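Geranyltranstransferase (Thermotoga neapolitana, PDB 4WK5) probably acts as a magnesium-dependent prenyltransferase of the FPP/GGPP synthase family, joining isoprenoid diphosphates in isoprene biosynthesis. Local coordinates at residues Ala84-Leu87 against Phe88-Ser92. Sequence-based numbering, arbitrary orientation.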
loop_
_atom_site.group_PDB
_atom_site.type_symbol
_atom_site.label_atom_id
_atom_site.label_comp_id
_atom_site.label_asym_id
_atom_site.label_seq_id
_atom_site.Cartn_x
_atom_site.Cartn_y
_atom_site.Cartn_z
ATOM N N ALA A 84 9.470 1.035 -9.410
ATOM C CA ALA A 84 8.736 0.971 -8.138
ATOM C C ALA A 84 8.549 2.356 -7.531
ATOM O O ALA A 84 7.449 2.713 -7.098
ATOM C CB ALA A 84 9.445 0.060 -7.147
ATOM N N VAL A 85 9.621 3.150 -7.513
ATOM C CA VAL A 85 9.539 4.474 -6.929
ATOM C C VAL A 85 8.543 5.318 -7.724
ATOM O O VAL A 85 7.742 6.068 -7.158
ATOM C CB VAL A 85 10.930 5.146 -6.886
ATOM C CG1 VAL A 85 10.810 6.623 -6.589
ATOM C CG2 VAL A 85 11.814 4.445 -5.832
ATOM N N GLU A 86 8.560 5.176 -9.042
ATOM C CA GLU A 86 7.657 5.998 -9.847
ATOM C C GLU A 86 6.208 5.524 -9.718
ATOM O O GLU A 86 5.289 6.354 -9.710
ATOM C CB GLU A 86 8.085 6.009 -11.323
ATOM C CG GLU A 86 7.276 6.976 -12.219
ATOM C CD GLU A 86 7.417 8.460 -11.856
ATOM O OE1 GLU A 86 8.280 8.833 -11.036
ATOM O OE2 GLU A 86 6.633 9.268 -12.395
ATOM N N LEU A 87 5.986 4.212 -9.621
ATOM C CA LEU A 87 4.635 3.703 -9.371
ATOM C C LEU A 87 4.090 4.237 -8.046
ATOM O O LEU A 87 2.925 4.639 -7.947
ATOM C CB LEU A 87 4.625 2.174 -9.370
ATOM C CG LEU A 87 4.823 1.533 -10.755
ATOM C CD1 LEU A 87 5.135 0.050 -10.596
ATOM C CD2 LEU A 87 3.581 1.720 -11.619
ATOM N N PHE A 88 4.938 4.251 -7.024
ATOM C CA PHE A 88 4.532 4.750 -5.718
ATOM C C PHE A 88 4.183 6.231 -5.793
ATOM O O PHE A 88 3.160 6.667 -5.236
ATOM C CB PHE A 88 5.631 4.499 -4.668
ATOM C CG PHE A 88 5.169 4.758 -3.264
ATOM C CD1 PHE A 88 5.158 6.042 -2.751
ATOM C CD2 PHE A 88 4.693 3.712 -2.480
ATOM C CE1 PHE A 88 4.688 6.288 -1.458
ATOM C CE2 PHE A 88 4.223 3.956 -1.184
ATOM C CZ PHE A 88 4.222 5.235 -0.685
ATOM N N HIS A 89 5.035 6.997 -6.478
ATOM C CA HIS A 89 4.807 8.428 -6.643
ATOM C C HIS A 89 3.485 8.674 -7.386
ATOM O O HIS A 89 2.687 9.532 -6.982
ATOM C CB HIS A 89 5.986 9.069 -7.382
ATOM C CG HIS A 89 5.754 10.503 -7.760
ATOM N ND1 HIS A 89 5.547 11.493 -6.830
ATOM C CD2 HIS A 89 5.669 11.101 -8.972
ATOM C CE1 HIS A 89 5.354 12.644 -7.448
ATOM N NE2 HIS A 89 5.418 12.432 -8.750
ATOM N N THR A 90 3.246 7.906 -8.453
ATOM C CA THR A 90 2.009 8.047 -9.226
ATOM C C THR A 90 0.783 7.795 -8.355
ATOM O O THR A 90 -0.176 8.571 -8.371
ATOM C CB THR A 90 2.011 7.087 -10.437
ATOM O OG1 THR A 90 3.143 7.405 -11.275
ATOM C CG2 THR A 90 0.716 7.228 -11.240
ATOM N N ALA A 91 0.835 6.712 -7.582
ATOM C CA ALA A 91 -0.242 6.349 -6.669
ATOM C C ALA A 91 -0.536 7.459 -5.666
ATOM O O ALA A 91 -1.697 7.779 -5.390
ATOM C CB ALA A 91 0.119 5.051 -5.928
ATOM N N SER A 92 0.523 8.062 -5.128
ATOM C CA SER A 92 0.359 9.133 -4.154
ATOM C C SER A 92 -0.377 10.329 -4.770
ATOM O O SER A 92 -1.217 10.945 -4.111
ATOM C CB SER A 92 1.716 9.567 -3.570
ATOM O OG SER A 92 2.554 10.213 -4.517
#
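Two successive turns of helix 75-96 meet in a largely buried part of the chain, where T90 turns its hydroxyl back onto the carbonyl of E86. T90 OG1 donates to E86 O over 2.9 Å, and T90 N reaches E86 O over the same 2.9 Å; the two donors approach from opposite faces of the carbonyl plane, so one oxygen is gripped twice. The side-chain bond is the more bent at the acceptor, with a C=O...donor angle of 143°, while the amide bond is straighter there. Rotation about CA-CB explains the reach: OG1 lies beside the backbone N (chi1 -60°), facing the preceding turn. Regular i to i+4 bonds continue the helix on both sides of this site, from F88 N to A84 O, from H89 N to V85 O and, at 3.0 Å, from A91 N to L87 O.

E86 and H89 run side by side in the same direction. E86 OE2 lies at the imidazole edge, near the ring plane; OE2 and OE1 are both 4.0 Å from H89 CD2, and carboxylate and ring planes are 50° apart; this is contact without a hydrogen bond. A bend at chi2 carries the carboxylate there, while its OE2 forms a salt bridge with R58. Farther round the helix, L87 packs on helix 23-36 and V85 on helix 175-201, whereas the F88 ring meets F130 and also F131 of the second subunit. Threonine bonding to the i-4 carbonyl is a recurrent feature of α-helices, here within the mainly helical fold of the FPP/GGPP synthase family.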